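Local atomic coordinates of putative exported protein (Bordetella pertussis Tohama I, PDB entry 2PFZ), a protein that binds pyroglutamic acid and probably serves as the extracytoplasmic solute receptor of a tripartite ATP-independent periplasmic (TRAP) transporter. Residues A[93-96]-A[97-101]; A[290-293]-A[294-297]. All coordinates share one frame; numbering follows the deposited sequence.

Interaction 1. Residues A[93-96]-A[97-101]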
# COMPACT_ATOMS: atom_id res chain seq x y z
N LYS A 93 -8.31 7.80 9.49
CA LYS A 93 -8.08 8.03 10.92
C LYS A 93 -6.90 7.23 11.48
O LYS A 93 -6.14 7.74 12.30
CB LYS A 93 -9.36 7.74 11.69
CG LYS A 93 -10.43 8.76 11.34
CD LYS A 93 -11.78 8.49 11.91
CE LYS A 93 -12.59 9.80 11.79
NZ LYS A 93 -14.01 9.63 11.40
N LEU A 94 -6.73 6.00 11.00
CA LEU A 94 -5.56 5.21 11.42
C LEU A 94 -4.30 5.91 10.97
O LEU A 94 -3.34 6.01 11.70
CB LEU A 94 -5.61 3.79 10.83
CG LEU A 94 -4.47 2.85 11.30
CD1 LEU A 94 -4.47 2.67 12.84
CD2 LEU A 94 -4.63 1.48 10.59
N TYR A 95 -4.32 6.37 9.72
CA TYR A 95 -3.21 7.15 9.17
C TYR A 95 -2.87 8.36 10.05
O TYR A 95 -1.70 8.58 10.37
CB TYR A 95 -3.59 7.60 7.75
CG TYR A 95 -2.65 8.64 7.10
CD1 TYR A 95 -1.28 8.68 7.38
CD2 TYR A 95 -3.16 9.53 6.15
CE1 TYR A 95 -0.43 9.63 6.74
CE2 TYR A 95 -2.33 10.49 5.52
CZ TYR A 95 -0.98 10.53 5.83
OH TYR A 95 -0.18 11.44 5.16
N GLN A 96 -3.87 9.17 10.38
CA GLN A 96 -3.63 10.37 11.20
C GLN A 96 -3.01 10.05 12.55
O GLN A 96 -2.12 10.77 13.01
CB GLN A 96 -4.93 11.17 11.36
CG GLN A 96 -5.45 11.78 10.05
CD GLN A 96 -4.38 12.57 9.27
OE1 GLN A 96 -3.92 12.15 8.22
NE2 GLN A 96 -4.02 13.72 9.79
N ALA A 97 -3.44 8.95 13.16
CA ALA A 97 -2.86 8.41 14.40
C ALA A 97 -1.38 7.97 14.21
O ALA A 97 -0.50 8.22 15.07
CB ALA A 97 -3.70 7.24 14.87
N GLN A 98 -1.11 7.36 13.06
CA GLN A 98 0.23 6.82 12.75
C GLN A 98 1.23 7.89 12.34
O GLN A 98 2.44 7.75 12.56
CB GLN A 98 0.09 5.85 11.57
CG GLN A 98 1.35 5.17 11.07
CD GLN A 98 1.09 4.38 9.77
OE1 GLN A 98 0.24 4.77 8.97
NE2 GLN A 98 1.83 3.28 9.56
N LYS A 99 0.71 8.93 11.71
CA LYS A 99 1.53 9.87 10.94
C LYS A 99 2.68 10.48 11.76
O LYS A 99 3.81 10.49 11.29
CB LYS A 99 0.64 10.96 10.34
CG LYS A 99 1.34 11.75 9.24
CD LYS A 99 0.46 12.84 8.67
CE LYS A 99 1.15 13.50 7.45
NZ LYS A 99 0.32 14.57 6.80
N PRO A 100 2.40 10.99 12.98
CA PRO A 100 3.52 11.61 13.72
C PRO A 100 4.67 10.64 14.01
O PRO A 100 5.86 11.03 13.99
CB PRO A 100 2.85 12.09 15.03
CG PRO A 100 1.38 12.15 14.72
CD PRO A 100 1.13 11.06 13.73
N PHE A 101 4.33 9.39 14.26
CA PHE A 101 5.33 8.36 14.50
C PHE A 101 6.08 7.93 13.22
O PHE A 101 7.27 7.62 13.29
CB PHE A 101 4.71 7.16 15.21
CG PHE A 101 4.21 7.49 16.59
CD1 PHE A 101 5.03 7.29 17.70
CD2 PHE A 101 2.94 8.03 16.78
CE1 PHE A 101 4.59 7.63 18.98
CE2 PHE A 101 2.49 8.36 18.07
CZ PHE A 101 3.32 8.13 19.17
O HOH W 1 -2.40 13.88 6.18

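Interaction 2. Residues A[290-293]-A[294-297]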
# COMPACT_ATOMS: atom_id res chain seq x y z
N ASP A 290 5.12 3.09 21.99
CA ASP A 290 4.72 3.81 20.76
C ASP A 290 3.52 3.15 20.10
O ASP A 290 2.63 3.83 19.57
CB ASP A 290 5.85 3.85 19.73
CG ASP A 290 7.00 4.74 20.15
OD1 ASP A 290 6.95 5.39 21.24
OD2 ASP A 290 7.98 4.75 19.37
N GLY A 291 3.49 1.82 20.14
CA GLY A 291 2.36 1.08 19.59
C GLY A 291 1.06 1.39 20.32
O GLY A 291 0.06 1.70 19.70
N GLN A 292 1.11 1.35 21.65
CA GLN A 292 -0.03 1.75 22.47
C GLN A 292 -0.49 3.18 22.20
O GLN A 292 -1.67 3.43 22.10
CB GLN A 292 0.28 1.59 23.97
CG GLN A 292 -0.99 1.45 24.87
CD GLN A 292 -1.96 0.38 24.36
OE1 GLN A 292 -1.63 -0.81 24.33
NE2 GLN A 292 -3.17 0.80 23.97
N ALA A 293 0.44 4.12 22.07
CA ALA A 293 0.08 5.50 21.80
C ALA A 293 -0.66 5.61 20.48
O ALA A 293 -1.65 6.32 20.39
CB ALA A 293 1.30 6.41 21.81
N MET A 294 -0.16 4.92 19.45
CA MET A 294 -0.80 4.97 18.13
C MET A 294 -2.20 4.40 18.22
O MET A 294 -3.14 4.99 17.73
CB MET A 294 0.03 4.19 17.10
CG MET A 294 1.24 4.99 16.59
SD MET A 294 2.22 4.16 15.34
CE MET A 294 3.57 3.55 16.36
N ILE A 295 -2.32 3.25 18.87
CA ILE A 295 -3.62 2.60 18.93
C ILE A 295 -4.62 3.44 19.75
O ILE A 295 -5.79 3.55 19.37
CB ILE A 295 -3.48 1.11 19.35
CG1 ILE A 295 -4.33 0.19 18.45
CG2 ILE A 295 -3.69 0.93 20.84
CD1 ILE A 295 -3.77 0.07 17.00
N ASP A 296 -4.15 4.06 20.83
CA ASP A 296 -4.99 4.96 21.61
C ASP A 296 -5.46 6.15 20.79
O ASP A 296 -6.66 6.46 20.80
CB ASP A 296 -4.32 5.42 22.91
CG ASP A 296 -4.15 4.29 23.94
OD1 ASP A 296 -4.72 3.19 23.78
OD2 ASP A 296 -3.46 4.52 24.94
N ALA A 297 -4.54 6.79 20.06
CA ALA A 297 -4.91 7.93 19.20
C ALA A 297 -5.90 7.53 18.12
O ALA A 297 -6.80 8.29 17.80
CB ALA A 297 -3.68 8.60 18.57

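Interaction 1. Residues A[93-96]-A[97-101]
Tyr95 and Lys99, one helical turn apart, make the main side-chain contact here. The tyrosine ring and the lysine chain both leave the backbone on the side of their own carbonyl carbons, and the lysine, fully extended from there, carries its methylenes obliquely across the ring near CE1 and CZ. Lys99 CG comes within 3.7 Å of Tyr95 CE1, and Lys99 CE reaches 3.4 Å from Tyr95 OH. Tyrosine suits the place because its ring packs against aliphatic carbons while its hydroxyl, at the far end of a buried side chain, still finds a hydrogen bond with Glu236 of helix 222-256.

The polar contact between side chains passes through a water. This molecule donates to Gln96 OE1 at 3.1 Å and accepts from Lys99 NZ at 2.9 Å. Gln96 is bent at chi2 (-50°), which folds its amide back until OE1 stands 3.4 Å above the plane of the Tyr95 ring, offset toward the rim.

Backbone bonds join the turns: Ala97 N donates to Lys93 O, and Gln98 N to Leu94 O at 2.9 Å. The next, from Lys99 N to Tyr95 O, is weak, its N-H...O angle only 127°. One residue on, Pro100 has no N-H to give, and its CD sits 3.3 Å from Gln96 O; the helix is kinked here. Ala97, small, touches Tyr298 of helix 289-299, while buried Gln98 turns to other elements, donating from NE2 to Val75 O and accepting at OE1 from Lys207.

The chemistry implies a division of labour: buried Tyr95 and Gln98 pair their polar ends with specific protein partners, whereas Lys99 and Gln96, partly exposed, are joined by one water that accepts from the ammonium and donates to the amide oxygen.

Interaction 2. Residues A[290-293]-A[294-297]
The amide of Gln292 and the carboxylate of Asp296 meet with their planes 46° apart. Gln292 NE2 donates to Asp296 OD1 at 2.9 Å in a somewhat bent bond, with the acceptor lying in the amide plane. The carboxylate is not approached in the same way: NE2 reaches OD1 from above its plane. Ile295 adds an aliphatic neighbour, its CG2 standing 3.2 Å from Gln292 NE2. A bend at chi2 (50°) curls the glutamine chain along the helix and brings its amide to the aspartate one turn later. Glutamine has the length and the donor for this partly exposed place, and aspartate supplies a short, charged acceptor.

Met294 works on another side of the helix. Its chain turns at chi3, carrying CE back over the preceding turn to 3.4 Å from Asp290 O and 4.1 Å from Asp290 CB. A flexible, unbranched side chain can follow the backbone closely in this manner, and the same residue also packs on Val75 and Leu78. Ile295, likewise buried, lies against Leu280 of helix 266-287.

Four backbone bonds run in regular succession, from Met294 N to Asp290 O, Ile295 N to Gly291 O, Asp296 N to Gln292 O, and Ala297 N to Ala293 O at 2.9 Å. Gly291 and Ala293 add little bulk to this turn. The pattern is that of an amphipathic alpha-helix with an i to i+4 glutamine-aspartate bond on its more exposed side, here in the C-terminal helix of a DctP-type solute receptor.

In the fold
Interactions 1 and 2 belong to different helices, 88-107 and 289-299, whose contacts lie about 9 Å apart between centres and touch directly. Phe101 joins them: its CD2 meets Met294 CG at 3.5 Å, and its CZ packs on Ala293 CB at 3.8 Å. Ala97 CB adds a close approach to Met294 O, at 3.7 Å. Both contacts are partly buried, but 93-101 is nearer the centre of the chain, and its inward polar groups bond to several parts of the fold. The 290-297 contact is more peripheral, pairing Gln292 with Asp296 within one helix, and it meets 88-107 largely at Phe101 and Ala97, through Met294, Ala293 and the Asp290 side chain.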